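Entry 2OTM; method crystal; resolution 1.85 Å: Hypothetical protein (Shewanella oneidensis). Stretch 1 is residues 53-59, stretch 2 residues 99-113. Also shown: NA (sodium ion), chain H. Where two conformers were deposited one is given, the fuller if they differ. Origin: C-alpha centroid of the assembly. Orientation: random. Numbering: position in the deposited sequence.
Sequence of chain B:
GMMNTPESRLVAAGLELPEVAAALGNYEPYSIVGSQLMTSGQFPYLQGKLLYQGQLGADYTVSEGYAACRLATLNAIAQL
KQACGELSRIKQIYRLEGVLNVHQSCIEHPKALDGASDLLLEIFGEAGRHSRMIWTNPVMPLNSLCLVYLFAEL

Stretch 1, residues 53-59: QGQLGAD
Stretch 2, residues 99-113: VLNVHQSCIEHPKAL

A single beta bridge can accompany the seating of one large side chain in a pocket, and the contact between residues 53-59 and 99-113 of this Shewanella protein is a compact example. Stretch 1 has no regular secondary structure; stretch 2 leaves a strand at Leu100, runs through a loop and enters a helix at His109. The backbones meet where Leu56 (phi/psi -65/131) faces Val102 (-131/132), their CA atoms 4.5 Å apart. On either side of this pair Gln55 CA lies 4.9 Å from Asn101 CA and Gly57 CA 5.4 Å from His103 CA, so the two chains run parallel here. Leu56 N donates to Asn101 O at 2.7 Å, and His103 N donates to Leu56 O at 2.8 Å, both nearly linear, so Leu56 is gripped at both its polar backbone atoms.

The bump is the Leu56 side chain (chi1 t, chi2 p). The hollow is lined by strand, loop and helix: Leu56 CD2 lies 4.4 Å from Leu100 CD2, 4.0 Å from Cys106 SG, 3.8 Å from His109 CB and 4.1 Å from Ala112 CB. The methyl of Ala112 forms part of the wall, while Leu56 CB rests 4.1 Å from Val102 CG2.

Beside this plug, extended Gln55 (chi1 and chi2 t, chi3 71°) lies along the loop. Gln55 NE2 donates to Asn101 OD1 at 2.9 Å, with Asn101 at chi1 t, and Gln55 OE1 approaches the edge of the His103 ring, 3.3 Å from His103 CD2.

At Gly57 (90/-18) the close pass leaves no room for a side chain. Gly57 CA lies 4.1 Å from Cys106 CB; an ideal CB would sit 2.9 Å from that Cys106 CB, a clash, and the backbone angles alone call for glycine. The surface Gly57 packs against is a type I turn from His103 to Cys106, closed by Cys106 N to His103 O at 3.0 Å. Within stretch 1, Asp59 OD2 accepts from Gln55 N at 2.8 Å. Asp59 O coordinates the sodium ion NA at 2.3 Å.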

# COMPACT_ATOMS: atom_id res chain seq x y z
N GLN B 53 -18.91 11.77 -3.30
CA GLN B 53 -18.54 11.97 -1.91
C GLN B 53 -19.47 11.20 -1.01
O GLN B 53 -20.64 11.55 -0.86
CB GLN B 53 -18.63 13.44 -1.55
CG GLN B 53 -17.71 14.32 -2.35
CD GLN B 53 -17.95 15.78 -2.07
OE1 GLN B 53 -17.84 16.21 -0.94
NE2 GLN B 53 -18.25 16.54 -3.10
N GLY B 54 -18.96 10.14 -0.43
CA GLY B 54 -19.77 9.30 0.39
C GLY B 54 -19.23 7.88 0.38
O GLY B 54 -18.06 7.67 0.15
N GLN B 55 -20.12 6.92 0.60
CA GLN B 55 -19.74 5.55 0.88
C GLN B 55 -20.49 4.58 -0.02
O GLN B 55 -21.71 4.69 -0.20
CB GLN B 55 -20.11 5.27 2.32
CG GLN B 55 -19.69 3.93 2.84
CD GLN B 55 -20.01 3.81 4.32
OE1 GLN B 55 -21.16 3.71 4.69
NE2 GLN B 55 -19.00 3.82 5.14
N LEU B 56 -19.76 3.60 -0.54
CA LEU B 56 -20.36 2.54 -1.38
C LEU B 56 -21.33 1.70 -0.59
O LEU B 56 -21.02 1.22 0.51
CB LEU B 56 -19.26 1.62 -1.92
CG LEU B 56 -19.63 0.82 -3.14
CD1 LEU B 56 -19.84 1.80 -4.32
CD2 LEU B 56 -18.54 -0.26 -3.43
N GLY B 57 -22.52 1.49 -1.13
CA GLY B 57 -23.54 0.73 -0.46
C GLY B 57 -24.46 1.55 0.42
O GLY B 57 -25.54 1.08 0.80
N ALA B 58 -24.05 2.76 0.79
CA ALA B 58 -24.88 3.65 1.58
C ALA B 58 -25.36 4.85 0.73
O ALA B 58 -26.57 5.13 0.64
CB ALA B 58 -24.08 4.13 2.85
N ASP B 59 -24.42 5.56 0.11
CA ASP B 59 -24.68 6.72 -0.69
C ASP B 59 -24.61 6.43 -2.18
O ASP B 59 -25.23 7.16 -2.97
CB ASP B 59 -23.66 7.82 -0.38
CG ASP B 59 -23.60 8.14 1.08
OD1 ASP B 59 -24.65 8.53 1.63
OD2 ASP B 59 -22.53 7.95 1.69
N VAL B 99 -8.50 2.66 -3.20
CA VAL B 99 -9.13 2.74 -1.90
C VAL B 99 -10.56 3.21 -2.11
O VAL B 99 -10.81 4.17 -2.87
CB VAL B 99 -8.46 3.79 -0.97
CG1 VAL B 99 -9.01 3.66 0.43
CG2 VAL B 99 -6.94 3.67 -0.96
N LEU B 100 -11.48 2.56 -1.41
CA LEU B 100 -12.89 2.95 -1.40
C LEU B 100 -13.41 3.06 -0.00
O LEU B 100 -12.98 2.33 0.88
CB LEU B 100 -13.75 1.93 -2.16
CG LEU B 100 -13.48 1.84 -3.68
CD1 LEU B 100 -12.59 0.67 -4.03
CD2 LEU B 100 -14.76 1.75 -4.48
N ASN B 101 -14.39 3.95 0.20
CA ASN B 101 -15.15 3.95 1.45
C ASN B 101 -16.39 3.09 1.20
O ASN B 101 -17.17 3.40 0.29
CB ASN B 101 -15.57 5.37 1.83
CG ASN B 101 -16.21 5.43 3.21
OD1 ASN B 101 -16.42 4.39 3.86
ND2 ASN B 101 -16.54 6.62 3.65
N VAL B 102 -16.53 2.00 1.98
CA VAL B 102 -17.53 0.96 1.70
C VAL B 102 -18.30 0.65 2.99
O VAL B 102 -17.72 0.47 4.06
CB VAL B 102 -16.85 -0.34 1.13
CG1 VAL B 102 -17.88 -1.41 0.77
CG2 VAL B 102 -16.01 0.01 -0.10
N HIS B 103 -19.62 0.62 2.87
CA HIS B 103 -20.49 0.25 3.97
C HIS B 103 -20.42 -1.26 4.25
O HIS B 103 -20.23 -2.04 3.34
CB HIS B 103 -21.91 0.61 3.60
CG HIS B 103 -22.85 0.49 4.74
ND1 HIS B 103 -23.64 -0.62 4.92
CD2 HIS B 103 -23.10 1.31 5.78
CE1 HIS B 103 -24.37 -0.47 6.01
NE2 HIS B 103 -24.06 0.70 6.55
N GLN B 104 -20.59 -1.67 5.50
CA GLN B 104 -20.51 -3.08 5.88
C GLN B 104 -21.43 -4.00 5.07
O GLN B 104 -21.12 -5.16 4.84
CB GLN B 104 -20.83 -3.25 7.37
CG GLN B 104 -22.17 -2.67 7.79
N SER B 105 -22.57 -3.48 4.65
CA SER B 105 -23.55 -4.29 3.89
C SER B 105 -23.12 -4.61 2.45
O SER B 105 -23.87 -5.27 1.72
CB SER B 105 -24.88 -3.53 3.83
OG SER B 105 -24.75 -2.32 3.07
N CYS B 106 -21.95 -4.12 2.02
CA CYS B 106 -21.51 -4.25 0.64
C CYS B 106 -20.10 -4.86 0.54
O CYS B 106 -19.17 -4.31 1.08
CB CYS B 106 -21.55 -2.87 -0.00
SG CYS B 106 -21.00 -2.86 -1.70
N ILE B 107 -19.93 -5.99 -0.14
CA ILE B 107 -18.55 -6.50 -0.39
C ILE B 107 -18.27 -6.55 -1.90
O ILE B 107 -17.36 -7.29 -2.34
CB ILE B 107 -18.28 -7.90 0.26
CG1 ILE B 107 -19.23 -8.96 -0.34
CG2 ILE B 107 -18.41 -7.83 1.78
CD1 ILE B 107 -18.81 -10.44 -0.12
N GLU B 108 -19.03 -5.78 -2.69
CA GLU B 108 -18.87 -5.78 -4.13
C GLU B 108 -17.95 -4.69 -4.59
O GLU B 108 -17.96 -4.34 -5.75
CB GLU B 108 -20.21 -5.60 -4.86
CG GLU B 108 -21.19 -6.70 -4.61
CD GLU B 108 -20.67 -8.06 -5.03
OE1 GLU B 108 -19.95 -8.16 -6.05
OE2 GLU B 108 -20.99 -9.04 -4.31
N HIS B 109 -17.10 -4.19 -3.70
CA HIS B 109 -16.15 -3.17 -4.08
C HIS B 109 -15.15 -3.62 -5.11
O HIS B 109 -14.69 -2.81 -5.88
CB HIS B 109 -15.48 -2.49 -2.85
CG HIS B 109 -14.82 -3.43 -1.88
ND1 HIS B 109 -15.52 -4.39 -1.18
CD2 HIS B 109 -13.53 -3.55 -1.50
CE1 HIS B 109 -14.69 -5.08 -0.43
NE2 HIS B 109 -13.47 -4.58 -0.61
N PRO B 110 -14.78 -4.91 -5.15
CA PRO B 110 -13.93 -5.25 -6.30
C PRO B 110 -14.57 -4.93 -7.65
O PRO B 110 -13.89 -4.63 -8.59
CB PRO B 110 -13.71 -6.76 -6.13
CG PRO B 110 -13.86 -6.95 -4.63
CD PRO B 110 -14.97 -6.06 -4.25
N LYS B 111 -15.89 -5.03 -7.75
CA LYS B 111 -16.58 -4.70 -8.98
C LYS B 111 -16.51 -3.21 -9.26
O LYS B 111 -16.34 -2.84 -10.40
CB LYS B 111 -18.05 -5.13 -8.92
CG LYS B 111 -18.24 -6.62 -8.81
N ALA B 112 -16.56 -2.38 -8.21
CA ALA B 112 -16.35 -0.95 -8.36
C ALA B 112 -14.96 -0.64 -8.86
O ALA B 112 -14.80 0.13 -9.79
CB ALA B 112 -16.62 -0.19 -7.02
N LEU B 113 -13.94 -1.27 -8.28
CA LEU B 113 -12.57 -1.04 -8.71
C LEU B 113 -12.28 -1.51 -10.13
O LEU B 113 -11.34 -1.02 -10.78
CB LEU B 113 -11.56 -1.63 -7.71
CG LEU B 113 -10.11 -1.14 -7.90
CD1 LEU B 113 -9.97 0.38 -7.87
CD2 LEU B 113 -9.15 -1.82 -6.93
NA NA H . -27.28 7.94 -3.72
O HOH W 1 -25.84 9.88 -2.85